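Local coordinates for protein beta-1,4-mannanase (Cryptopygus antarcticus, PDB 4OOZ) that hydrolyses internal beta-1,4-mannosidic linkages in mannans, galactomannans and glucomannans, releasing mainly mannobiose and mannotriose from short manno-oligosaccharides, at residues Asp112-Leu117 / Asn165-Lys170; Ala80-His85 / Val125-Val130; Gly134-Asn139 / Ala206-Lys211; Asn180-Thr185 / Val240-Glu245. All coordinates share one frame; numbering follows the deposited sequence.

Contact 1. Residues Asp112-Leu117 / Asn165-Lys170; sequences DLSDLL and NALKSK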
# COMPACT_ATOMS: atom_id res chain seq x y z
N ASP A 112 -16.87 -4.31 9.11
CA ASP A 112 -16.87 -4.32 7.65
C ASP A 112 -15.57 -4.88 7.11
O ASP A 112 -15.56 -5.81 6.29
CB ASP A 112 -17.08 -2.91 7.12
CG ASP A 112 -18.29 -2.23 7.73
OD1 ASP A 112 -19.24 -2.95 8.12
OD2 ASP A 112 -18.28 -0.99 7.83
N LEU A 113 -14.46 -4.31 7.57
CA LEU A 113 -13.14 -4.76 7.17
C LEU A 113 -12.97 -6.24 7.48
O LEU A 113 -12.53 -7.01 6.63
CB LEU A 113 -12.05 -3.94 7.86
CG LEU A 113 -11.87 -2.52 7.34
CD1 LEU A 113 -10.78 -1.80 8.12
CD2 LEU A 113 -11.55 -2.53 5.86
N SER A 114 -13.32 -6.63 8.71
CA SER A 114 -13.26 -8.03 9.14
C SER A 114 -14.02 -8.94 8.18
O SER A 114 -13.52 -9.99 7.78
CB SER A 114 -13.83 -8.17 10.55
OG SER A 114 -14.05 -9.52 10.89
N ASP A 115 -15.22 -8.51 7.82
CA ASP A 115 -16.05 -9.26 6.88
C ASP A 115 -15.33 -9.47 5.54
O ASP A 115 -15.19 -10.61 5.05
CB ASP A 115 -17.37 -8.54 6.66
CG ASP A 115 -18.32 -9.31 5.78
OD1 ASP A 115 -19.02 -10.20 6.30
OD2 ASP A 115 -18.37 -9.03 4.56
N LEU A 116 -14.85 -8.37 4.97
CA LEU A 116 -14.18 -8.43 3.68
C LEU A 116 -12.93 -9.31 3.73
O LEU A 116 -12.63 -10.02 2.78
CB LEU A 116 -13.79 -7.02 3.21
CG LEU A 116 -13.46 -6.93 1.72
CD1 LEU A 116 -14.68 -7.29 0.89
CD2 LEU A 116 -12.94 -5.56 1.37
N LEU A 117 -12.23 -9.26 4.86
CA LEU A 117 -11.05 -10.10 5.07
C LEU A 117 -11.44 -11.57 5.06
O LEU A 117 -10.75 -12.40 4.48
CB LEU A 117 -10.36 -9.75 6.38
CG LEU A 117 -9.70 -8.37 6.46
CD1 LEU A 117 -9.07 -8.16 7.82
CD2 LEU A 117 -8.67 -8.20 5.36
N ASN A 165 -5.73 -4.49 16.46
CA ASN A 165 -5.97 -5.52 17.46
C ASN A 165 -7.09 -6.47 17.07
O ASN A 165 -7.04 -7.66 17.37
CB ASN A 165 -6.28 -4.89 18.82
CG ASN A 165 -5.04 -4.65 19.65
OD1 ASN A 165 -4.10 -5.44 19.61
ND2 ASN A 165 -5.03 -3.57 20.41
N ALA A 166 -8.10 -5.94 16.40
CA ALA A 166 -9.26 -6.74 16.03
C ALA A 166 -9.00 -7.56 14.76
O ALA A 166 -9.57 -8.63 14.59
CB ALA A 166 -10.48 -5.86 15.85
N LEU A 167 -8.15 -7.04 13.89
CA LEU A 167 -7.95 -7.67 12.58
C LEU A 167 -6.65 -8.46 12.44
O LEU A 167 -6.38 -9.02 11.38
CB LEU A 167 -8.01 -6.60 11.49
CG LEU A 167 -9.34 -5.89 11.29
CD1 LEU A 167 -9.28 -5.00 10.06
CD2 LEU A 167 -10.47 -6.90 11.16
N LYS A 168 -5.86 -8.53 13.51
CA LYS A 168 -4.54 -9.15 13.44
C LYS A 168 -4.57 -10.67 13.45
O LYS A 168 -3.53 -11.31 13.32
CB LYS A 168 -3.66 -8.66 14.59
CG LYS A 168 -4.16 -9.04 15.97
CD LYS A 168 -3.24 -8.47 17.04
CE LYS A 168 -3.73 -8.80 18.44
NZ LYS A 168 -2.87 -8.15 19.46
N SER A 169 -5.75 -11.26 13.61
CA SER A 169 -5.86 -12.71 13.59
C SER A 169 -6.35 -13.18 12.23
O SER A 169 -6.75 -14.33 12.06
CB SER A 169 -6.80 -13.21 14.68
OG SER A 169 -8.16 -12.96 14.34
N LYS A 170 -6.32 -12.27 11.26
CA LYS A 170 -6.84 -12.57 9.93
C LYS A 170 -5.74 -12.70 8.89
O LYS A 170 -5.10 -11.72 8.53
CB LYS A 170 -7.82 -11.48 9.49
CG LYS A 170 -8.92 -11.19 10.49
CD LYS A 170 -10.28 -11.52 9.92
CE LYS A 170 -11.34 -11.47 11.00
NZ LYS A 170 -12.56 -12.24 10.61
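Leu-167 reaches from the last turn of helix 149-167 into a hollow on helix 109-122 walled by Leu-113, Ser-114 and Leu-117. Followed outward, its CB and CG first run past CD1 of Leu-117, at the edge of van der Waals range. The two methyls then part. CD1 lies 3.7 Å from CB of Leu-113, while CD2 rests against the backbone of the facing helix, 3.6 Å from CA of Ser-114 and equally near that residue's CB. CD1 of Leu-117 touches both methyls, and the leucine side chains cross at about a right angle.

Past the helix end the chain makes a type I turn from Leu-167 to Lys-170, which brings the lysine back to the same flank. Its CB sits 3.9 Å from Leu-117 CD1, and CD passes CB of that leucine. A bend at chi2 (-117°) steers the chain along the helix toward Ser-114, where NZ donates a 3.1 Å hydrogen bond to OG. The serine hydroxyl stands anti to its backbone N (chi1 168°), on the side where the ammonium arrives. The stronger partner of NZ is Asp-118, which forms a salt bridge with it one turn further along. Neighbouring outer helices of a (beta/alpha)8 barrel pack in this way, here over strand 173-180, whose Leu-173 and Trp-176 touch Leu-167 from the barrel side.

Contact 2. Residues Ala80-His85 / Val125-Val130; sequences ARVWVH and VFLILV. With BMA (beta-D-mannopyranose), chain G.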
# COMPACT_ATOMS: atom_id res chain seq x y z
N ALA A 80 -5.40 -7.93 -3.49
CA ALA A 80 -6.15 -6.73 -3.81
C ALA A 80 -5.76 -5.60 -2.87
O ALA A 80 -5.69 -5.78 -1.66
CB ALA A 80 -7.64 -6.99 -3.73
N ARG A 81 -5.47 -4.43 -3.44
CA ARG A 81 -5.12 -3.26 -2.65
C ARG A 81 -6.33 -2.35 -2.47
O ARG A 81 -6.85 -1.81 -3.45
CB ARG A 81 -3.96 -2.50 -3.31
CG ARG A 81 -3.42 -1.34 -2.49
CD ARG A 81 -2.10 -0.86 -3.06
NE ARG A 81 -1.57 0.32 -2.39
CZ ARG A 81 -1.60 1.55 -2.90
NH1 ARG A 81 -2.14 1.76 -4.09
NH2 ARG A 81 -1.09 2.57 -2.23
N VAL A 82 -6.78 -2.19 -1.23
CA VAL A 82 -7.99 -1.43 -0.95
C VAL A 82 -7.75 -0.28 0.03
O VAL A 82 -7.12 -0.46 1.08
CB VAL A 82 -9.09 -2.35 -0.38
CG1 VAL A 82 -9.63 -3.25 -1.47
CG2 VAL A 82 -8.54 -3.20 0.75
N TRP A 83 -8.25 0.90 -0.32
CA TRP A 83 -8.10 2.08 0.53
C TRP A 83 -9.18 2.13 1.60
O TRP A 83 -10.28 1.61 1.41
CB TRP A 83 -8.13 3.36 -0.32
CG TRP A 83 -6.97 3.50 -1.26
CD1 TRP A 83 -6.08 2.53 -1.62
CD2 TRP A 83 -6.56 4.69 -1.96
NE1 TRP A 83 -5.16 3.03 -2.50
CE2 TRP A 83 -5.43 4.35 -2.73
CE3 TRP A 83 -7.05 5.99 -2.01
CZ2 TRP A 83 -4.77 5.28 -3.53
CZ3 TRP A 83 -6.40 6.91 -2.82
CH2 TRP A 83 -5.27 6.55 -3.57
N VAL A 84 -8.87 2.75 2.74
CA VAL A 84 -9.79 2.77 3.87
C VAL A 84 -10.18 4.19 4.29
O VAL A 84 -11.23 4.69 3.89
CB VAL A 84 -9.18 2.03 5.08
CG1 VAL A 84 -10.19 1.95 6.22
CG2 VAL A 84 -8.75 0.63 4.68
N HIS A 85 -9.33 4.83 5.10
CA HIS A 85 -9.63 6.17 5.60
C HIS A 85 -9.70 7.20 4.48
O HIS A 85 -10.59 8.04 4.46
CB HIS A 85 -8.59 6.61 6.63
CG HIS A 85 -8.50 5.71 7.83
ND1 HIS A 85 -9.50 4.83 8.17
CD2 HIS A 85 -7.53 5.58 8.77
CE1 HIS A 85 -9.14 4.18 9.27
NE2 HIS A 85 -7.96 4.61 9.65
N VAL A 125 -7.34 -14.81 -1.29
CA VAL A 125 -6.85 -13.52 -1.75
C VAL A 125 -6.35 -12.66 -0.59
O VAL A 125 -7.04 -12.50 0.40
CB VAL A 125 -7.95 -12.76 -2.52
CG1 VAL A 125 -7.62 -11.28 -2.61
CG2 VAL A 125 -8.15 -13.35 -3.90
N PHE A 126 -5.14 -12.13 -0.73
CA PHE A 126 -4.60 -11.22 0.27
C PHE A 126 -5.11 -9.80 0.05
O PHE A 126 -5.47 -9.43 -1.07
CB PHE A 126 -3.07 -11.23 0.26
CG PHE A 126 -2.47 -12.53 0.71
CD1 PHE A 126 -2.52 -12.90 2.04
CD2 PHE A 126 -1.86 -13.38 -0.20
CE1 PHE A 126 -1.97 -14.09 2.46
CE2 PHE A 126 -1.31 -14.58 0.22
CZ PHE A 126 -1.36 -14.93 1.55
N LEU A 127 -5.13 -9.01 1.12
CA LEU A 127 -5.55 -7.62 1.03
C LEU A 127 -4.50 -6.69 1.61
O LEU A 127 -3.89 -6.98 2.63
CB LEU A 127 -6.89 -7.42 1.76
CG LEU A 127 -8.13 -8.00 1.07
CD1 LEU A 127 -9.36 -7.81 1.92
CD2 LEU A 127 -8.32 -7.34 -0.28
N ILE A 128 -4.29 -5.56 0.94
CA ILE A 128 -3.42 -4.52 1.46
C ILE A 128 -4.25 -3.28 1.81
O ILE A 128 -4.64 -2.51 0.93
CB ILE A 128 -2.32 -4.15 0.45
CG1 ILE A 128 -1.46 -5.38 0.13
CG2 ILE A 128 -1.46 -3.02 1.00
CD1 ILE A 128 -0.27 -5.10 -0.75
N LEU A 129 -4.52 -3.11 3.10
CA LEU A 129 -5.35 -2.01 3.57
C LEU A 129 -4.59 -0.69 3.62
O LEU A 129 -3.74 -0.48 4.49
CB LEU A 129 -5.92 -2.32 4.95
CG LEU A 129 -6.58 -3.69 5.13
CD1 LEU A 129 -7.12 -3.83 6.54
CD2 LEU A 129 -7.67 -3.90 4.11
N VAL A 130 -4.90 0.21 2.69
CA VAL A 130 -4.28 1.53 2.67
C VAL A 130 -5.08 2.48 3.54
O VAL A 130 -6.24 2.79 3.24
CB VAL A 130 -4.19 2.10 1.24
CG1 VAL A 130 -3.36 3.37 1.23
CG2 VAL A 130 -3.60 1.07 0.30
C1 BMA G . -3.50 7.27 -7.00
C2 BMA G . -2.21 8.04 -7.05
C3 BMA G . -2.39 9.23 -7.96
C4 BMA G . -2.89 8.81 -9.34
C5 BMA G . -4.09 7.84 -9.25
C6 BMA G . -4.36 7.18 -10.58
O1 BMA G . -3.24 6.15 -6.21
O2 BMA G . -1.22 7.23 -7.68
O3 BMA G . -1.17 9.96 -8.10
O4 BMA G . -3.28 9.95 -10.08
O5 BMA G . -3.83 6.80 -8.29
O6 BMA G . -3.68 7.89 -11.60
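Val-82 and Leu-129 lie side by side on one face of a parallel strand pair, their methyls CG2 and CD2 3.5 Å apart. Five backbone hydrogen bonds hold the strands in register, from Ala-80 N to Phe-126 O through Val-84 N to Val-130 O; the short segments run 26° apart.

On the face of Val-82, small and large residues complement each other. Ala-80 offers a mere methyl, and CD2 of Leu-127 lies against it, 3.5 Å from Ala-80 CB. Further along, Val-84 CG2 leans across CB of Leu-129.

The opposite face has Val-130 as its central bump. With CG1 anti to the backbone N (chi1 -172°), the valine spreads its two methyls between Trp-83 and Arg-81. CG1 stands over the five-membered ring of Trp-83 in a CH-pi contact, 4.2 Å from the centroid. CG2 fills the angle between the indole and the extended arginine, 3.5 Å from Arg-81 NE and over one guanidinium face. Arg-81 slants across the valine on its way to salt bridges with Glu-177 and with Glu-312, the probable nucleophile. At the far rim of the indole, Trp-83 CZ2 comes 3.2 Å from O1 of the bound mannose of chain G, near the ring plane.

The pair is part of the barrel wall, between strand 35-45 beyond Arg-81 and strand 173-180 beyond Leu-127; helix 109-122 packs on Leu-127 and Val-84, and helix 58-74 on Val-125.

Contact 3. Residues Gly134-Asn139 / Ala206-Lys211; sequences GALQNN and AGWGGK. With BMA (beta-D-mannopyranose), chain C.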
# COMPACT_ATOMS: atom_id res chain seq x y z
N GLY A 134 -2.44 10.24 0.24
CA GLY A 134 -1.41 11.26 0.35
C GLY A 134 -1.24 12.05 -0.94
O GLY A 134 -0.68 13.15 -0.93
N ALA A 135 -1.71 11.48 -2.04
CA ALA A 135 -1.74 12.19 -3.32
C ALA A 135 -2.56 13.45 -3.15
O ALA A 135 -2.16 14.54 -3.58
CB ALA A 135 -2.33 11.31 -4.40
N LEU A 136 -3.72 13.27 -2.53
CA LEU A 136 -4.60 14.36 -2.15
C LEU A 136 -5.01 14.14 -0.70
O LEU A 136 -5.23 13.00 -0.29
CB LEU A 136 -5.83 14.40 -3.06
CG LEU A 136 -5.62 14.40 -4.59
CD1 LEU A 136 -6.96 14.26 -5.30
CD2 LEU A 136 -4.88 15.64 -5.09
N GLN A 137 -5.10 15.22 0.06
CA GLN A 137 -5.62 15.15 1.42
C GLN A 137 -6.28 16.46 1.80
O GLN A 137 -5.69 17.27 2.51
CB GLN A 137 -4.51 14.80 2.40
CG GLN A 137 -4.99 14.07 3.63
CD GLN A 137 -6.26 13.28 3.34
OE1 GLN A 137 -7.38 13.79 3.46
NE2 GLN A 137 -6.09 12.04 2.90
N ASN A 138 -7.49 16.67 1.31
CA ASN A 138 -8.20 17.92 1.53
C ASN A 138 -9.14 17.86 2.74
O ASN A 138 -10.27 18.31 2.68
CB ASN A 138 -9.00 18.29 0.29
CG ASN A 138 -8.15 18.35 -0.95
OD1 ASN A 138 -8.30 17.54 -1.86
ND2 ASN A 138 -7.26 19.34 -1.01
N ASN A 139 -8.65 17.28 3.83
CA ASN A 139 -9.38 17.22 5.09
C ASN A 139 -8.53 17.84 6.19
O ASN A 139 -7.45 17.35 6.49
CB ASN A 139 -9.75 15.78 5.43
CG ASN A 139 -10.56 15.66 6.71
OD1 ASN A 139 -10.18 16.19 7.76
ND2 ASN A 139 -11.67 14.94 6.64
N ALA A 206 6.53 16.78 -7.67
CA ALA A 206 5.99 16.42 -6.36
C ALA A 206 5.22 17.60 -5.76
O ALA A 206 5.53 18.76 -6.04
CB ALA A 206 7.10 15.98 -5.43
N GLY A 207 4.23 17.29 -4.93
CA GLY A 207 3.40 18.32 -4.33
C GLY A 207 2.28 18.75 -5.24
O GLY A 207 1.80 19.88 -5.17
N TRP A 208 1.84 17.84 -6.11
CA TRP A 208 0.80 18.14 -7.08
C TRP A 208 -0.56 18.24 -6.40
O TRP A 208 -1.53 18.72 -7.00
CB TRP A 208 0.76 17.09 -8.19
CG TRP A 208 0.17 15.78 -7.76
CD1 TRP A 208 -1.15 15.43 -7.79
CD2 TRP A 208 0.87 14.65 -7.24
NE1 TRP A 208 -1.31 14.15 -7.31
CE2 TRP A 208 -0.08 13.65 -6.97
CE3 TRP A 208 2.22 14.39 -6.98
CZ2 TRP A 208 0.27 12.41 -6.45
CZ3 TRP A 208 2.56 13.15 -6.47
CH2 TRP A 208 1.59 12.18 -6.21
N GLY A 209 -0.64 17.79 -5.16
CA GLY A 209 -1.86 17.86 -4.39
C GLY A 209 -1.83 18.99 -3.38
O GLY A 209 -2.72 19.10 -2.54
N GLY A 210 -0.80 19.82 -3.47
CA GLY A 210 -0.62 20.93 -2.55
C GLY A 210 0.50 20.66 -1.57
O GLY A 210 0.53 19.61 -0.92
N LYS A 211 1.42 21.60 -1.44
CA LYS A 211 2.59 21.41 -0.60
C LYS A 211 2.30 21.70 0.87
O LYS A 211 2.52 22.82 1.34
CB LYS A 211 3.74 22.27 -1.11
CG LYS A 211 4.23 21.83 -2.47
CD LYS A 211 5.02 22.90 -3.19
CE LYS A 211 5.38 22.42 -4.59
NZ LYS A 211 6.15 23.44 -5.35
C1 BMA C . 5.05 15.12 -13.58
C2 BMA C . 4.99 13.85 -12.70
C3 BMA C . 3.60 13.56 -12.17
C4 BMA C . 2.95 14.85 -11.63
C5 BMA C . 2.87 15.85 -12.79
C6 BMA C . 2.10 17.12 -12.45
O2 BMA C . 5.83 14.01 -11.56
O3 BMA C . 3.64 12.55 -11.17
O4 BMA C . 1.64 14.75 -10.93
O5 BMA C . 4.24 16.20 -13.12
O6 BMA C . 3.03 18.14 -12.08
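Part of the mannan-binding cleft is built here, where the loop after strand 126-133 backs the substrate-binding Trp-208. The methyl of Ala-135 presses on the benzo part of the indole, 3.5 Å from Trp-208 CZ2, approaching obliquely. Ala-135 O lies over one face of the ring, toward its rim, while O4 of the chain C mannose comes in from the other side, 3.6 Å from Trp-208 CG. The indole thus has the loop on one side and the sugar on the other. Its CG stands between the backbone N and the carbonyl carbon (chi1 74°), which raises the indole out of the type I turn from Gly-207 to Gly-210.

Behind the indole the backbones meet at Leu-136 and Gly-209. Gly-209 brings its bare CA against the carbonyl of Ala-135, in a CH···O contact of 3.4 Å from CA to Ala-135 O, and Leu-136 CD2 covers the same CA at 3.8 Å. Trp-208 also meets the ring of Trp-243, with their planes about 45° apart, and its side chain borders that of Glu-181. Aromatic residues carried on loops beyond the strand ends, as here, are characteristic of the sugar-binding clefts of glycoside hydrolase family 5.

Contact 4. Residues Asn180-Thr185 / Val240-Glu245; sequences NEPEGT and VGSWSE. With BMA (beta-D-mannopyranose), chain G; BMA (beta-D-mannopyranose), chain C.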
# COMPACT_ATOMS: atom_id res chain seq x y z
N ASN A 180 -0.49 6.55 1.12
CA ASN A 180 -0.39 6.39 -0.32
C ASN A 180 0.18 7.64 -0.99
O ASN A 180 -0.43 8.70 -0.95
CB ASN A 180 -1.76 6.07 -0.92
CG ASN A 180 -1.84 6.40 -2.40
OD1 ASN A 180 -1.45 5.59 -3.24
ND2 ASN A 180 -2.35 7.58 -2.71
N GLU A 181 1.35 7.49 -1.60
CA GLU A 181 2.01 8.58 -2.32
C GLU A 181 2.18 9.85 -1.49
O GLU A 181 1.64 10.89 -1.83
CB GLU A 181 1.23 8.91 -3.59
CG GLU A 181 0.96 7.69 -4.43
CD GLU A 181 0.89 8.02 -5.90
OE1 GLU A 181 0.84 9.21 -6.24
OE2 GLU A 181 0.87 7.07 -6.72
N PRO A 182 2.98 9.77 -0.41
CA PRO A 182 3.22 10.90 0.50
C PRO A 182 3.84 12.11 -0.18
O PRO A 182 4.01 13.15 0.45
CB PRO A 182 4.20 10.31 1.52
CG PRO A 182 4.03 8.85 1.43
CD PRO A 182 3.73 8.57 0.00
N GLU A 183 4.18 11.98 -1.46
CA GLU A 183 4.83 13.05 -2.20
C GLU A 183 3.80 13.94 -2.88
O GLU A 183 4.12 15.03 -3.36
CB GLU A 183 5.80 12.48 -3.24
CG GLU A 183 6.87 11.56 -2.67
CD GLU A 183 6.38 10.13 -2.50
OE1 GLU A 183 5.51 9.70 -3.28
OE2 GLU A 183 6.88 9.43 -1.59
N GLY A 184 2.56 13.47 -2.92
CA GLY A 184 1.47 14.24 -3.48
C GLY A 184 1.22 15.52 -2.70
O GLY A 184 0.96 16.57 -3.27
N THR A 185 1.32 15.41 -1.38
CA THR A 185 1.13 16.56 -0.50
C THR A 185 2.40 16.87 0.27
O THR A 185 2.36 17.24 1.45
CB THR A 185 -0.03 16.34 0.48
OG1 THR A 185 0.09 15.04 1.07
CG2 THR A 185 -1.36 16.42 -0.26
N VAL A 240 4.66 1.76 2.55
CA VAL A 240 4.30 3.05 1.96
C VAL A 240 4.38 2.92 0.45
O VAL A 240 5.33 2.35 -0.08
CB VAL A 240 5.24 4.17 2.45
CG1 VAL A 240 4.99 5.44 1.66
CG2 VAL A 240 5.06 4.42 3.93
N GLY A 241 3.38 3.44 -0.25
CA GLY A 241 3.35 3.35 -1.70
C GLY A 241 3.63 4.68 -2.36
O GLY A 241 2.78 5.56 -2.36
N SER A 242 4.81 4.81 -2.95
CA SER A 242 5.26 6.10 -3.45
C SER A 242 4.98 6.34 -4.92
O SER A 242 5.15 5.45 -5.76
CB SER A 242 6.77 6.27 -3.21
OG SER A 242 7.08 6.24 -1.83
N TRP A 243 4.54 7.56 -5.22
CA TRP A 243 4.68 8.12 -6.55
C TRP A 243 6.11 7.90 -7.01
O TRP A 243 7.05 8.21 -6.28
CB TRP A 243 4.32 9.61 -6.51
CG TRP A 243 5.08 10.49 -7.45
CD1 TRP A 243 4.70 10.91 -8.69
CD2 TRP A 243 6.37 11.07 -7.21
NE1 TRP A 243 5.67 11.72 -9.24
CE2 TRP A 243 6.70 11.83 -8.35
CE3 TRP A 243 7.27 11.02 -6.14
CZ2 TRP A 243 7.90 12.53 -8.44
CZ3 TRP A 243 8.45 11.71 -6.25
CH2 TRP A 243 8.76 12.46 -7.38
N SER A 244 6.27 7.30 -8.19
CA SER A 244 7.59 7.08 -8.80
C SER A 244 8.61 6.37 -7.90
O SER A 244 8.31 5.98 -6.78
CB SER A 244 8.19 8.41 -9.26
OG SER A 244 8.79 9.09 -8.18
N GLU A 245 9.81 6.22 -8.43
CA GLU A 245 10.87 5.47 -7.78
C GLU A 245 11.91 6.40 -7.19
O GLU A 245 12.82 5.96 -6.49
CB GLU A 245 11.53 4.52 -8.78
CG GLU A 245 12.12 5.23 -9.99
CD GLU A 245 11.06 5.65 -10.99
OE1 GLU A 245 9.92 5.14 -10.90
OE2 GLU A 245 11.36 6.49 -11.86
C1 BMA G . -3.50 7.27 -7.00
C2 BMA G . -2.21 8.04 -7.05
C3 BMA G . -2.39 9.23 -7.96
C4 BMA G . -2.89 8.81 -9.34
C5 BMA G . -4.09 7.84 -9.25
C6 BMA G . -4.36 7.18 -10.58
O1 BMA G . -3.24 6.15 -6.21
O2 BMA G . -1.22 7.23 -7.68
O3 BMA G . -1.17 9.96 -8.10
O4 BMA G . -3.28 9.95 -10.08
O5 BMA G . -3.83 6.80 -8.29
O6 BMA G . -3.68 7.89 -11.60
C1 BMA C . 5.05 15.12 -13.58
C2 BMA C . 4.99 13.85 -12.70
C3 BMA C . 3.60 13.56 -12.17
C4 BMA C . 2.95 14.85 -11.63
C5 BMA C . 2.87 15.85 -12.79
C6 BMA C . 2.10 17.12 -12.45
O2 BMA C . 5.83 14.01 -11.56
O3 BMA C . 3.64 12.55 -11.17
O4 BMA C . 1.64 14.75 -10.93
O5 BMA C . 4.24 16.20 -13.12
O6 BMA C . 3.03 18.14 -12.08
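Strands 173-180 and 238-241 make a parallel bridge at Asn-180 and Gly-241, closed by a hydrogen bond from Glu-181 N to Gly-241 O (2.5 Å in the model) that runs nearly along the C=O axis. Beyond it, a type I turn from Glu-181 to Gly-184 swings Glu-183 back against Trp-243. Nearby, Pro-182 CG rests on Val-240 CG1 at 3.6 Å, the two side chains crossing at a slant.

Glu-183 bends at chi2 (84°), which brings CB and CG obliquely against the benzo part of the Trp-243 indole, with CG 3.5 Å from CE3, and turns the carboxylate toward Ser-242. The carboxylate plane is inclined 35° to the indole. Ser-242 OG donates to Glu-183 OE2, though the position of that oxygen is less certain. The firmer partner of OG is Gln-248, whose NE2 is hydrogen-bonded to it.

These loops lie at the C-terminal ends of the strands of a (beta/alpha)8 barrel, where family 5 enzymes keep their catalytic residues. Glu-181, the probable proton donor/acceptor, follows Asn-180 directly and extends beyond CG into the cleft. There its OE1 takes a 2.8 Å hydrogen bond from O3 of the chain G mannose, and OE2 is hydrogen-bonded to His-280 ND1. Asn-180 is oriented by Asn-133 and Arg-81, with OD1 3.5 Å from O1 of the same sugar. On the other flank, Trp-243 NE1 donates to O2 of the chain C mannose at 3.3 Å (152° at the hydrogen), and weakly to its O3.

Contacts 1 and 2 join the outside of the barrel to its wall: Leu-117 CD2 lies 3.5 Å from Leu-127 CD1, and the centres of the two contacts are about 11 Å apart. Contact 2 leads on to the active site, because Arg-81 NH2 comes 3.2 Å from Asn-180 OD1 of contact 4, a probable hydrogen bond, and both contacts touch the chain G mannose. Contacts 3 and 4 meet directly through probable backbone bonds of 2.8 Å, Gly-209 N to Gly-184 O and Gly-207 N to Glu-183 O, and share the chain C mannose. Contact 1 stays remote, its centre about 26 Å from that of contact 4, across the chain's centre.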